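Local coordinates for potential RNA-dependent RNA polymerase (Human picobirnavirus, PDB 5I62), which polymerises ribonucleoside triphosphates on an RNA template, releasing diphosphate, and probably serves both transcription and genome replication of a small double-stranded RNA virus, at residues 12-16 against 17-21; 238-241 against 242-246; 283-287 against 288-292; 366-370 against 371-375. All blocks are in the same frame, centred on the assembly; numbering follows the deposited sequence.

Contact 1 of 4, residues 12-16 against 17-21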
ATOM      1  N   PHE A  12      18.718  18.659  -7.872  1.00 17.57           N
ATOM      2  CA  PHE A  12      19.261  17.406  -8.370  1.00 16.13           C
ATOM      3  C   PHE A  12      20.716  17.563  -8.764  1.00 15.64           C
ATOM      4  O   PHE A  12      21.149  18.623  -9.208  1.00 17.20           O
ATOM      5  CB  PHE A  12      18.460  16.876  -9.551  1.00 17.58           C
ATOM      6  CG  PHE A  12      17.045  16.562  -9.198  1.00 17.25           C
ATOM      7  CD1 PHE A  12      16.726  15.334  -8.637  1.00 19.78           C
ATOM      8  CD2 PHE A  12      16.062  17.521  -9.322  1.00 19.50           C
ATOM      9  CE1 PHE A  12      15.432  15.043  -8.264  1.00 17.58           C
ATOM     10  CE2 PHE A  12      14.746  17.235  -8.938  1.00 18.78           C
ATOM     11  CZ  PHE A  12      14.447  15.998  -8.414  1.00 17.25           C
ATOM     12  N   ASN A  13      21.448  16.480  -8.597  1.00 18.64           N
ATOM     13  CA  ASN A  13      22.848  16.401  -8.985  1.00 20.14           C
ATOM     14  C   ASN A  13      22.891  16.316 -10.506  1.00 20.41           C
ATOM     15  O   ASN A  13      22.454  15.320 -11.082  1.00 23.37           O
ATOM     16  CB  ASN A  13      23.477  15.183  -8.319  1.00 18.16           C
ATOM     17  CG  ASN A  13      24.981  15.110  -8.517  1.00 20.98           C
ATOM     18  OD1 ASN A  13      25.698  16.095  -8.329  1.00 22.25           O
ATOM     19  ND2 ASN A  13      25.459  13.935  -8.882  1.00 18.83           N
ATOM     20  N   ILE A  14      23.356  17.389 -11.162  1.00 22.23           N
ATOM     21  CA  ILE A  14      23.294  17.565 -12.637  1.00 22.58           C
ATOM     22  C   ILE A  14      24.732  17.678 -13.160  1.00 26.82           C
ATOM     23  O   ILE A  14      25.505  18.462 -12.618  1.00 25.22           O
ATOM     24  CB  ILE A  14      22.468  18.844 -13.035  1.00 21.54           C
ATOM     25  CG1 ILE A  14      21.012  18.767 -12.556  1.00 24.05           C
ATOM     26  CG2 ILE A  14      22.502  19.131 -14.538  1.00 25.41           C
ATOM     27  CD1 ILE A  14      20.270  17.512 -12.980  1.00 21.99           C
ATOM     28  N   PRO A  15      25.075  16.949 -14.236  1.00 25.34           N
ATOM     29  CA  PRO A  15      24.143  16.198 -15.080  1.00 22.62           C
ATOM     30  C   PRO A  15      23.747  14.823 -14.535  1.00 23.47           C
ATOM     31  O   PRO A  15      24.420  14.240 -13.684  1.00 26.46           O
ATOM     32  CB  PRO A  15      24.912  16.051 -16.418  1.00 26.40           C
ATOM     33  CG  PRO A  15      26.326  16.610 -16.158  1.00 28.25           C
ATOM     34  CD  PRO A  15      26.470  16.749 -14.674  1.00 30.91           C
ATOM     35  N   ASN A  16      22.624  14.319 -15.047  1.00 25.23           N
ATOM     36  CA  ASN A  16      22.102  13.008 -14.665  1.00 25.21           C
ATOM     37  C   ASN A  16      21.266  12.496 -15.822  1.00 25.71           C
ATOM     38  O   ASN A  16      20.061  12.771 -15.903  1.00 21.62           O
ATOM     39  CB  ASN A  16      21.263  13.080 -13.388  1.00 28.04           C
ATOM     40  CG  ASN A  16      20.934  11.705 -12.826  1.00 28.67           C
ATOM     41  OD1 ASN A  16      20.771  10.733 -13.569  1.00 33.32           O
ATOM     42  ND2 ASN A  16      20.865  11.609 -11.503  1.00 34.04           N
ATOM     43  N   PRO A  17      21.888  11.786 -16.770  1.00 26.90           N
ATOM     44  CA  PRO A  17      21.128  11.211 -17.893  1.00 24.20           C
ATOM     45  C   PRO A  17      19.960  10.333 -17.464  1.00 22.34           C
ATOM     46  O   PRO A  17      18.924  10.338 -18.139  1.00 23.23           O
ATOM     47  CB  PRO A  17      22.193  10.384 -18.635  1.00 20.77           C
ATOM     48  CG  PRO A  17      23.459  11.118 -18.376  1.00 27.64           C
ATOM     49  CD  PRO A  17      23.340  11.566 -16.920  1.00 30.24           C
ATOM     50  N   GLY A  18      20.116   9.553 -16.392  1.00 24.56           N
ATOM     51  CA  GLY A  18      19.011   8.721 -15.929  1.00 26.91           C
ATOM     52  C   GLY A  18      17.794   9.533 -15.522  1.00 25.90           C
ATOM     53  O   GLY A  18      16.652   9.159 -15.814  1.00 25.74           O
ATOM     54  N   LEU A  19      18.021  10.656 -14.830  1.00 23.40           N
ATOM     55  CA  LEU A  19      16.923  11.546 -14.459  1.00 22.94           C
ATOM     56  C   LEU A  19      16.283  12.154 -15.697  1.00 23.82           C
ATOM     57  O   LEU A  19      15.061  12.335 -15.764  1.00 19.16           O
ATOM     58  CB  LEU A  19      17.442  12.648 -13.538  1.00 20.68           C
ATOM     59  CG  LEU A  19      16.431  13.583 -12.879  1.00 24.14           C
ATOM     60  CD1 LEU A  19      15.419  12.794 -12.023  1.00 20.05           C
ATOM     61  CD2 LEU A  19      17.155  14.654 -12.070  1.00 24.22           C
ATOM     62  N   ARG A  20      17.111  12.495 -16.681  1.00 23.59           N
ATOM     63  CA  ARG A  20      16.624  13.052 -17.932  1.00 22.54           C
ATOM     64  C   ARG A  20      15.707  12.075 -18.663  1.00 19.99           C
ATOM     65  O   ARG A  20      14.620  12.448 -19.122  1.00 24.43           O
ATOM     66  CB  ARG A  20      17.826  13.422 -18.795  1.00 28.18           C
ATOM     67  CG  ARG A  20      17.460  13.869 -20.161  1.00 31.28           C
ATOM     68  CD  ARG A  20      16.451  14.929 -20.087  1.00 25.60           C
ATOM     69  NE  ARG A  20      17.080  16.230 -20.081  1.00 36.56           N
ATOM     70  CZ  ARG A  20      16.443  17.329 -20.447  1.00 41.57           C
ATOM     71  NH1 ARG A  20      15.163  17.240 -20.811  1.00 38.38           N
ATOM     72  NH2 ARG A  20      17.071  18.499 -20.431  1.00 38.53           N
ATOM     73  N   ALA A  21      16.137  10.819 -18.786  1.00 21.00           N
ATOM     74  CA  ALA A  21      15.279   9.798 -19.373  1.00 22.25           C
ATOM     75  C   ALA A  21      14.004   9.626 -18.567  1.00 23.75           C
ATOM     76  O   ALA A  21      12.916   9.458 -19.134  1.00 20.20           O
ATOM     77  CB  ALA A  21      16.016   8.470 -19.442  1.00 21.25           C
TER
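Asn16 OD1 accepts from Leu19 N at 3.0 Å, an N-cap bond that closes the first turn of helix 17-28. The N-H...O angle of 158° shows a fairly straight bond, yet the donor stands 65° out of the amide plane of Asn16, above the C=O group and not on a lone pair. The backbone of Asn16 adds a second bond, Arg20 N to Asn16 O at 3.1 Å, so the cap residue serves the helix start through both side chain and main chain. With CG anti to the backbone N of Asn16 (chi1 -169°), the amide reaches forward over the turn, and its CG packs 3.7 Å from Leu19 CB. Pro17, whose nitrogen has no hydrogen to offer, occupies the first helical position.

Leu19 meets the loop with a single methyl: its CD2 lies 3.4 Å from Phe12 CG and 3.5 Å from Phe12 CD1, approaching the ring obliquely at its root, while the two side chains cross at about a right angle. Ile14 CD1 touches the same methyl more loosely, at 4.3 Å. Farther out, Trp8 of helix 5-11 meets the ring of Phe12 and also touches Leu19, and Phe147 borders Asn16 and Leu19. The helix start is thus fixed by polar capping from one residue, with apolar packing of Leu19 on Phe12 beside it, where the chain passes from helix 5-11 to helix 17-28.

Contact 2 of 4, residues 238-241 against 242-246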
ATOM      1  N   GLU A 238      -2.053 -14.097   8.317  1.00 23.66           N
ATOM      2  CA  GLU A 238      -2.576 -15.000   9.339  1.00 25.93           C
ATOM      3  C   GLU A 238      -2.939 -14.238  10.615  1.00 19.92           C
ATOM      4  O   GLU A 238      -3.931 -14.566  11.281  1.00 21.33           O
ATOM      5  CB  GLU A 238      -1.564 -16.114   9.608  1.00 28.69           C
ATOM      6  CG  GLU A 238      -1.398 -17.098   8.427  1.00 31.30           C
ATOM      7  CD  GLU A 238      -0.664 -16.496   7.214  1.00 35.85           C
ATOM      8  OE1 GLU A 238       0.251 -15.656   7.400  1.00 29.20           O
ATOM      9  OE2 GLU A 238      -1.006 -16.869   6.065  1.00 36.38           O
ATOM     10  N   ALA A 239      -2.163 -13.210  10.964  1.00 20.13           N
ATOM     11  CA  ALA A 239      -2.544 -12.357  12.093  1.00 21.78           C
ATOM     12  C   ALA A 239      -3.827 -11.591  11.787  1.00 18.55           C
ATOM     13  O   ALA A 239      -4.655 -11.366  12.679  1.00 18.34           O
ATOM     14  CB  ALA A 239      -1.419 -11.391  12.449  1.00 23.40           C
ATOM     15  N   VAL A 240      -4.000 -11.170  10.531  1.00 18.62           N
ATOM     16  CA  VAL A 240      -5.240 -10.504  10.130  1.00 19.24           C
ATOM     17  C   VAL A 240      -6.416 -11.448  10.300  1.00 16.60           C
ATOM     18  O   VAL A 240      -7.472 -11.063  10.812  1.00 16.16           O
ATOM     19  CB  VAL A 240      -5.152 -10.003   8.674  1.00 16.78           C
ATOM     20  CG1 VAL A 240      -6.540  -9.541   8.191  1.00 13.73           C
ATOM     21  CG2 VAL A 240      -4.160  -8.867   8.551  1.00 14.97           C
ATOM     22  N   ASP A 241      -6.258 -12.687   9.822  1.00 15.77           N
ATOM     23  CA  ASP A 241      -7.324 -13.681   9.865  1.00 18.87           C
ATOM     24  C   ASP A 241      -7.714 -14.006  11.299  1.00 16.57           C
ATOM     25  O   ASP A 241      -8.893 -14.212  11.599  1.00 17.41           O
ATOM     26  CB  ASP A 241      -6.892 -14.958   9.141  1.00 18.63           C
ATOM     27  CG  ASP A 241      -6.636 -14.734   7.648  1.00 29.45           C
ATOM     28  OD1 ASP A 241      -6.999 -13.643   7.142  1.00 24.95           O
ATOM     29  OD2 ASP A 241      -6.084 -15.648   6.976  1.00 29.49           O
ATOM     30  N   ARG A 242      -6.735 -14.076  12.194  1.00 17.91           N
ATOM     31  CA  ARG A 242      -7.069 -14.352  13.581  1.00 20.49           C
ATOM     32  C   ARG A 242      -7.930 -13.251  14.168  1.00 16.67           C
ATOM     33  O   ARG A 242      -8.871 -13.530  14.909  1.00 16.89           O
ATOM     34  CB  ARG A 242      -5.829 -14.559  14.429  1.00 23.52           C
ATOM     35  CG  ARG A 242      -5.227 -15.921  14.207  1.00 35.57           C
ATOM     36  CD  ARG A 242      -4.243 -16.244  15.287  1.00 44.31           C
ATOM     37  NE  ARG A 242      -3.751 -15.012  15.889  1.00 41.05           N
ATOM     38  CZ  ARG A 242      -2.555 -14.499  15.606  1.00 39.63           C
ATOM     39  NH1 ARG A 242      -1.750 -15.107  14.726  1.00 40.11           N
ATOM     40  NH2 ARG A 242      -2.173 -13.359  16.185  1.00 37.17           N
ATOM     41  N   ARG A 243      -7.625 -11.990  13.854  1.00 17.66           N
ATOM     42  CA  ARG A 243      -8.432 -10.908  14.406  1.00 16.36           C
ATOM     43  C   ARG A 243      -9.809 -10.836  13.748  1.00 17.49           C
ATOM     44  O   ARG A 243     -10.802 -10.532  14.422  1.00 15.99           O
ATOM     45  CB  ARG A 243      -7.706  -9.573  14.299  1.00 19.21           C
ATOM     46  CG  ARG A 243      -8.405  -8.484  15.105  1.00 18.92           C
ATOM     47  CD  ARG A 243      -7.451  -7.485  15.700  1.00 20.90           C
ATOM     48  NE  ARG A 243      -6.426  -8.096  16.546  1.00 25.95           N
ATOM     49  CZ  ARG A 243      -5.372  -7.433  17.024  1.00 25.90           C
ATOM     50  NH1 ARG A 243      -5.221  -6.142  16.741  1.00 22.93           N
ATOM     51  NH2 ARG A 243      -4.468  -8.053  17.778  1.00 24.11           N
ATOM     52  N   ILE A 244      -9.893 -11.093  12.437  1.00 15.07           N
ATOM     53  CA  ILE A 244     -11.207 -11.211  11.788  1.00 14.10           C
ATOM     54  C   ILE A 244     -12.069 -12.224  12.535  1.00 15.58           C
ATOM     55  O   ILE A 244     -13.252 -11.985  12.817  1.00 15.17           O
ATOM     56  CB  ILE A 244     -11.068 -11.626  10.310  1.00 15.59           C
ATOM     57  CG1 ILE A 244     -10.328 -10.573   9.474  1.00 15.45           C
ATOM     58  CG2 ILE A 244     -12.453 -11.927   9.714  1.00 13.90           C
ATOM     59  CD1 ILE A 244     -11.053  -9.268   9.360  1.00 18.19           C
ATOM     60  N   THR A 245     -11.485 -13.389  12.835  1.00 14.25           N
ATOM     61  CA  THR A 245     -12.193 -14.440  13.562  1.00 17.24           C
ATOM     62  C   THR A 245     -12.718 -13.926  14.905  1.00 16.70           C
ATOM     63  O   THR A 245     -13.884 -14.140  15.250  1.00 18.48           O
ATOM     64  CB  THR A 245     -11.270 -15.648  13.773  1.00 19.38           C
ATOM     65  OG1 THR A 245     -10.662 -16.049  12.532  1.00 17.17           O
ATOM     66  CG2 THR A 245     -12.055 -16.828  14.355  1.00 20.23           C
ATOM     67  N   LYS A 246     -11.864 -13.245  15.668  1.00 17.17           N
ATOM     68  CA  LYS A 246     -12.274 -12.720  16.972  1.00 16.51           C
ATOM     69  C   LYS A 246     -13.373 -11.679  16.831  1.00 17.93           C
ATOM     70  O   LYS A 246     -14.276 -11.609  17.677  1.00 18.32           O
ATOM     71  CB  LYS A 246     -11.066 -12.139  17.710  1.00 15.76           C
ATOM     72  CG  LYS A 246     -10.059 -13.202  18.155  1.00 20.94           C
ATOM     73  CD  LYS A 246     -10.819 -14.315  18.902  1.00 23.56           C
ATOM     74  CE  LYS A 246     -10.031 -15.617  18.986  1.00 28.74           C
ATOM     75  NZ  LYS A 246      -8.840 -15.529  19.885  1.00 28.24           N
TER
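Asp241 O accepts two hydrogen bonds from Thr245, one from the backbone N at 3.0 Å and one from the hydroxyl OG1 at 2.7 Å. The two donors reach the oxygen from opposite faces of its carbonyl plane, so both fit without competing for one position. A threonine hydroxyl bonded to the carbonyl four residues back is a familiar alpha-helical arrangement; here OG1 stands anti to its own carbonyl carbon (chi1 -51°), and it in turn accepts from Cys413 N. The carboxylate of Asp241 turns elsewhere, to Gly415 N.

The preceding i to i+4 bond, Ile244 N to Val240 O at 2.9 Å, is nearly straight at 169°. Beside it the side chains of Val240 and Ile244 run parallel to each other, with their CG1 atoms 4.1 Å apart. On another part of the helix surface Arg242 folds back toward the preceding turn: Ala239 CA sits 3.7 Å above one face of its guanidinium, displaced from the centre of the group. The carboxylate of Glu238 instead forms a salt bridge with Lys455. Taken together, the chemistry implies a helix whose buried hydroxyl is satisfied within the turn and beyond it, while its apolar side packs against Gln355 of strand 355-357 and against strands 395-398 and 401-404.

Contact 3 of 4, residues 283-287 against 288-292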
ATOM      1  N   ASP A 283       2.626  11.128  21.862  1.00 20.17           N
ATOM      2  CA  ASP A 283       2.358  10.229  22.983  1.00 21.93           C
ATOM      3  C   ASP A 283       3.305   9.035  22.975  1.00 23.81           C
ATOM      4  O   ASP A 283       3.839   8.641  24.017  1.00 24.06           O
ATOM      5  CB  ASP A 283       0.903   9.745  22.935  1.00 22.34           C
ATOM      6  CG  ASP A 283       0.508   8.972  24.187  1.00 27.30           C
ATOM      7  OD1 ASP A 283       0.342   9.607  25.243  1.00 29.14           O
ATOM      8  OD2 ASP A 283       0.392   7.729  24.125  1.00 26.11           O
ATOM      9  N   LEU A 284       3.513   8.438  21.800  1.00 19.70           N
ATOM     10  CA  LEU A 284       4.329   7.231  21.684  1.00 22.74           C
ATOM     11  C   LEU A 284       5.814   7.508  21.903  1.00 20.77           C
ATOM     12  O   LEU A 284       6.555   6.616  22.333  1.00 19.44           O
ATOM     13  CB  LEU A 284       4.122   6.597  20.309  1.00 19.31           C
ATOM     14  CG  LEU A 284       2.766   5.916  20.064  1.00 23.40           C
ATOM     15  CD1 LEU A 284       2.532   5.660  18.572  1.00 21.51           C
ATOM     16  CD2 LEU A 284       2.727   4.607  20.805  1.00 23.54           C
ATOM     17  N   LEU A 285       6.267   8.712  21.592  1.00 18.64           N
ATOM     18  CA  LEU A 285       7.692   9.009  21.577  1.00 22.15           C
ATOM     19  C   LEU A 285       8.144   9.592  22.913  1.00 26.69           C
ATOM     20  O   LEU A 285       7.350  10.118  23.689  1.00 22.95           O
ATOM     21  CB  LEU A 285       8.024   9.986  20.456  1.00 18.51           C
ATOM     22  CG  LEU A 285       8.064   9.431  19.032  1.00 22.07           C
ATOM     23  CD1 LEU A 285       7.835  10.571  18.049  1.00 23.01           C
ATOM     24  CD2 LEU A 285       9.409   8.759  18.768  1.00 20.34           C
ATOM     25  N   THR A 286       9.450   9.524  23.156  1.00 28.05           N
ATOM     26  CA  THR A 286      10.047  10.157  24.318  1.00 27.28           C
ATOM     27  C   THR A 286      11.429  10.676  23.941  1.00 28.07           C
ATOM     28  O   THR A 286      12.112  10.090  23.104  1.00 24.72           O
ATOM     29  CB  THR A 286      10.127   9.172  25.497  1.00 29.32           C
ATOM     30  OG1 THR A 286      10.635   9.844  26.650  1.00 33.10           O
ATOM     31  CG2 THR A 286      11.034   7.995  25.153  1.00 33.46           C
ATOM     32  N   GLY A 287      11.809  11.803  24.528  1.00 32.28           N
ATOM     33  CA  GLY A 287      13.134  12.365  24.351  1.00 34.94           C
ATOM     34  C   GLY A 287      13.109  13.701  23.616  1.00 36.56           C
ATOM     35  O   GLY A 287      12.177  14.022  22.871  1.00 35.53           O
ATOM     36  N   GLN A 288      14.175  14.485  23.829  1.00 39.60           N
ATOM     37  CA  GLN A 288      14.292  15.779  23.156  1.00 40.95           C
ATOM     38  C   GLN A 288      14.470  15.611  21.653  1.00 36.42           C
ATOM     39  O   GLN A 288      13.973  16.430  20.869  1.00 34.80           O
ATOM     40  CB  GLN A 288      15.464  16.579  23.731  1.00 43.93           C
ATOM     41  CG  GLN A 288      15.569  18.005  23.177  1.00 44.13           C
ATOM     42  CD  GLN A 288      14.326  18.831  23.458  1.00 47.98           C
ATOM     43  OE1 GLN A 288      13.759  18.772  24.553  1.00 52.30           O
ATOM     44  NE2 GLN A 288      13.891  19.605  22.466  1.00 47.17           N
ATOM     45  N   GLU A 289      15.208  14.576  21.235  1.00 32.56           N
ATOM     46  CA  GLU A 289      15.346  14.298  19.811  1.00 33.06           C
ATOM     47  C   GLU A 289      13.985  14.071  19.173  1.00 29.91           C
ATOM     48  O   GLU A 289      13.775  14.413  18.003  1.00 26.80           O
ATOM     49  CB  GLU A 289      16.239  13.079  19.577  1.00 39.39           C
ATOM     50  CG  GLU A 289      17.564  13.076  20.323  1.00 47.61           C
ATOM     51  CD  GLU A 289      17.432  12.575  21.767  1.00 55.61           C
ATOM     52  OE1 GLU A 289      18.407  11.963  22.263  1.00 59.54           O
ATOM     53  OE2 GLU A 289      16.367  12.794  22.407  1.00 56.17           O
ATOM     54  N   ALA A 290      13.053  13.484  19.928  1.00 26.24           N
ATOM     55  CA  ALA A 290      11.702  13.276  19.417  1.00 27.85           C
ATOM     56  C   ALA A 290      10.951  14.596  19.276  1.00 26.68           C
ATOM     57  O   ALA A 290      10.257  14.810  18.277  1.00 21.94           O
ATOM     58  CB  ALA A 290      10.942  12.311  20.318  1.00 23.91           C
ATOM     59  N   VAL A 291      11.078  15.490  20.263  1.00 27.80           N
ATOM     60  CA  VAL A 291      10.460  16.813  20.166  1.00 29.37           C
ATOM     61  C   VAL A 291      10.898  17.511  18.887  1.00 30.78           C
ATOM     62  O   VAL A 291      10.079  18.104  18.168  1.00 29.52           O
ATOM     63  CB  VAL A 291      10.798  17.668  21.407  1.00 36.19           C
ATOM     64  CG1 VAL A 291      10.180  19.062  21.284  1.00 36.88           C
ATOM     65  CG2 VAL A 291      10.340  16.987  22.688  1.00 33.20           C
ATOM     66  N   ASP A 292      12.193  17.428  18.567  1.00 26.81           N
ATOM     67  CA  ASP A 292      12.717  18.076  17.369  1.00 29.84           C
ATOM     68  C   ASP A 292      12.193  17.424  16.100  1.00 24.92           C
ATOM     69  O   ASP A 292      11.852  18.119  15.138  1.00 27.63           O
ATOM     70  CB  ASP A 292      14.235  18.033  17.377  1.00 34.16           C
ATOM     71  CG  ASP A 292      14.831  19.185  18.135  1.00 46.14           C
ATOM     72  OD1 ASP A 292      14.238  20.285  18.089  1.00 54.82           O
ATOM     73  OD2 ASP A 292      15.864  18.989  18.806  1.00 47.83           O
TER
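Leu285 CG stands anti to its carbonyl carbon (chi1 -76°), and the side chain meets Ala290 across the turn, while the backbone of Gly287 swings the chain into the new helix. This is a helix-loop-helix connection within the catalytic region of the polymerase: the chain leaves helix 271-284, Leu285 being the first residue off helical backbone angles. Leu285 and Thr286 run extended, and Gly287, at the N-cap position of helix 288-296, turns the chain with a positive phi (114°). Combined with an extended psi, that is a conformation glycine takes readily.

Being glycine, the residue at this position has no side-chain acceptor, and the first turn is held to the loop through the carbonyl of Gly287. Gly287 O accepts from Val291 N at 3.2 Å and more weakly from Ala290 N at 3.1 Å, where the N-H...O angle falls to 124°. The methyl of Ala290 also comes close to this oxygen, with Ala290 CB 3.3 Å from Gly287 O.

Leu285 points its CB toward the new helix, and the methyl of Ala290 is directed back at the loop. Around them, Val217 of helix 208-228 and Leu124 border Leu285, while Thr286 has a backbone bond with Leu124. Leu285 CB lies 3.7 Å from Ala290 CB, and Leu285 CD2 is 4.2 Å from that same methyl.

Contact 4 of 4, residues 366-370 against 371-375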
ATOM      1  N   PRO A 366     -21.848  -1.731  18.663  1.00 18.22           N
ATOM      2  CA  PRO A 366     -23.315  -1.840  18.826  1.00 22.48           C
ATOM      3  C   PRO A 366     -24.096  -0.796  18.042  1.00 18.93           C
ATOM      4  O   PRO A 366     -23.892   0.404  18.234  1.00 19.34           O
ATOM      5  CB  PRO A 366     -23.508  -1.662  20.337  1.00 22.88           C
ATOM      6  CG  PRO A 366     -22.264  -2.299  20.905  1.00 24.89           C
ATOM      7  CD  PRO A 366     -21.149  -1.871  19.957  1.00 18.05           C
ATOM      8  N   GLY A 367     -24.982  -1.246  17.150  1.00 18.62           N
ATOM      9  CA  GLY A 367     -25.798  -0.334  16.366  1.00 21.95           C
ATOM     10  C   GLY A 367     -25.106   0.310  15.181  1.00 22.98           C
ATOM     11  O   GLY A 367     -25.665   1.238  14.591  1.00 22.52           O
ATOM     12  N   ILE A 368     -23.909  -0.156  14.808  1.00 18.54           N
ATOM     13  CA  ILE A 368     -23.188   0.447  13.687  1.00 21.26           C
ATOM     14  C   ILE A 368     -23.985   0.329  12.392  1.00 21.17           C
ATOM     15  O   ILE A 368     -24.654  -0.677  12.139  1.00 18.74           O
ATOM     16  CB  ILE A 368     -21.802  -0.205  13.531  1.00 17.91           C
ATOM     17  CG1 ILE A 368     -20.995   0.470  12.421  1.00 15.74           C
ATOM     18  CG2 ILE A 368     -21.922  -1.703  13.213  1.00 15.30           C
ATOM     19  CD1 ILE A 368     -19.575  -0.084  12.368  1.00 14.95           C
ATOM     20  N   SER A 369     -23.908   1.370  11.564  1.00 17.82           N
ATOM     21  CA  SER A 369     -24.381   1.316  10.191  1.00 23.14           C
ATOM     22  C   SER A 369     -23.335   1.961   9.281  1.00 21.31           C
ATOM     23  O   SER A 369     -22.500   2.741   9.729  1.00 19.85           O
ATOM     24  CB  SER A 369     -25.747   2.000  10.033  1.00 24.39           C
ATOM     25  OG  SER A 369     -25.647   3.409  10.129  1.00 23.94           O
ATOM     26  N   ALA A 370     -23.368   1.604   7.994  1.00 19.69           N
ATOM     27  CA  ALA A 370     -22.389   2.164   7.065  1.00 23.89           C
ATOM     28  C   ALA A 370     -22.577   3.668   6.914  1.00 23.44           C
ATOM     29  O   ALA A 370     -21.607   4.422   6.799  1.00 19.99           O
ATOM     30  CB  ALA A 370     -22.488   1.475   5.710  1.00 23.59           C
ATOM     31  N   GLU A 371     -23.822   4.136   6.922  1.00 22.85           N
ATOM     32  CA  GLU A 371     -24.017   5.563   6.717  1.00 26.21           C
ATOM     33  C   GLU A 371     -23.647   6.355   7.973  1.00 22.57           C
ATOM     34  O   GLU A 371     -23.193   7.501   7.877  1.00 24.57           O
ATOM     35  CB  GLU A 371     -25.449   5.831   6.267  1.00 27.61           C
ATOM     36  CG  GLU A 371     -26.455   5.497   7.334  1.00 33.62           C
ATOM     37  CD  GLU A 371     -26.847   4.010   7.368  1.00 41.59           C
ATOM     38  OE1 GLU A 371     -26.281   3.212   6.553  1.00 35.85           O
ATOM     39  OE2 GLU A 371     -27.687   3.605   8.213  1.00 46.97           O
ATOM     40  N   ASP A 372     -23.818   5.762   9.163  1.00 21.37           N
ATOM     41  CA  ASP A 372     -23.301   6.416  10.365  1.00 21.64           C
ATOM     42  C   ASP A 372     -21.777   6.521  10.326  1.00 20.54           C
ATOM     43  O   ASP A 372     -21.208   7.565  10.672  1.00 19.77           O
ATOM     44  CB  ASP A 372     -23.717   5.666  11.623  1.00 22.61           C
ATOM     45  CG  ASP A 372     -25.177   5.884  11.985  1.00 29.50           C
ATOM     46  OD1 ASP A 372     -25.840   6.735  11.353  1.00 30.52           O
ATOM     47  OD2 ASP A 372     -25.650   5.211  12.923  1.00 31.49           O
ATOM     48  N   VAL A 373     -21.100   5.425   9.985  1.00 17.63           N
ATOM     49  CA  VAL A 373     -19.642   5.466   9.890  1.00 14.67           C
ATOM     50  C   VAL A 373     -19.227   6.511   8.869  1.00 18.34           C
ATOM     51  O   VAL A 373     -18.339   7.341   9.121  1.00 16.71           O
ATOM     52  CB  VAL A 373     -19.087   4.071   9.532  1.00 15.99           C
ATOM     53  CG1 VAL A 373     -17.603   4.156   9.164  1.00 17.53           C
ATOM     54  CG2 VAL A 373     -19.280   3.100  10.678  1.00 15.17           C
ATOM     55  N   MET A 374     -19.895   6.513   7.715  1.00 17.67           N
ATOM     56  CA  MET A 374     -19.544   7.455   6.658  1.00 20.96           C
ATOM     57  C   MET A 374     -19.689   8.899   7.133  1.00 19.23           C
ATOM     58  O   MET A 374     -18.810   9.736   6.889  1.00 18.61           O
ATOM     59  CB  MET A 374     -20.409   7.205   5.427  1.00 22.09           C
ATOM     60  CG  MET A 374     -19.714   7.552   4.126  1.00 30.16           C
ATOM     61  SD  MET A 374     -20.852   7.827   2.756  1.00 43.37           S
ATOM     62  CE  MET A 374     -21.839   9.150   3.459  1.00 35.28           C
ATOM     63  N   GLN A 375     -20.798   9.206   7.813  1.00 16.50           N
ATOM     64  CA  GLN A 375     -21.010  10.550   8.347  1.00 21.65           C
ATOM     65  C   GLN A 375     -19.945  10.912   9.374  1.00 20.37           C
ATOM     66  O   GLN A 375     -19.456  12.052   9.398  1.00 18.37           O
ATOM     67  CB  GLN A 375     -22.403  10.659   8.983  1.00 22.75           C
ATOM     68  CG  GLN A 375     -23.536  10.939   8.002  1.00 33.28           C
ATOM     69  CD  GLN A 375     -24.913  10.775   8.636  1.00 43.20           C
ATOM     70  OE1 GLN A 375     -25.106  11.062   9.829  1.00 46.21           O
ATOM     71  NE2 GLN A 375     -25.884  10.320   7.836  1.00 44.32           N
TER
HETATM   72  O   HOH W   1     -24.023   3.734  14.255  1.00 28.02           O
HETATM   73  O   HOH W   2     -25.547  -0.091   6.973  1.00 27.44           O
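Glu371 folds back on the cap residue Ser369, its CG lying between the backbone N and the carbonyl carbon (chi1 66°) and its chain bent at chi2. That course brings OE2 to 2.8 Å from Ser369 OG, which donates to it in a weak hydrogen bond. A water links the same carboxylate to the helix start: it accepts from Ala370 N and donates weakly to Glu371 OE1.

Asp372 N donates the capping bond to Ser369 OG, the N-cap side chain, at 3.1 Å with an angle of 155°. The hydroxyl therefore accepts from one residue and donates to the one before it. The carboxylate of Asp372 stands near this hydroxyl without a hydrogen bond to it; Asp372 OD2 instead receives a water hydrogen at 2.6 Å, and that water also donates to Gly367 O at 3.0 Å, bridging loop and helix. Two acidic side chains beside a helix N-terminus would probably be favoured by the helix dipole.

Val373 N continues the turn with a bond to Ser369 O, straight at 170°. Val373 CG2 packs 3.6 Å from both CG1 and CD1 of Ile368, the two branched chains meeting at a slant. Met374 N then bonds Ala370 O at 2.9 Å, and its side chain lies on the loop with Met384 and Leu386. Ile368, against Val258, and Val373, against Thr260, set the start of helix 370-378 on strand 257-261 of the antiparallel sheet.

The four contacts follow one another along the chain without touching. Asparagine and serine side chains cap contacts 1 and 4, whereas contact 3 has a glycine at the N-cap position and no side-chain cap; contact 2 lies inside a continuous helix. Contacts 2 and 4 are the closest pair, with centres about 22 Å apart. Both border the antiparallel sheet that, as in other viral RNA polymerases, is probably the palm sheet, strand 257-261 and hairpin 355-357/360-363 being consistent with catalytic motifs A and C. Contact 3 and most of contact 4 fall in the catalytic region, centres about 36 Å apart. Contacts 1 and 3 lie away from that sheet, contact 1 about 51 Å from contact 4 between centres.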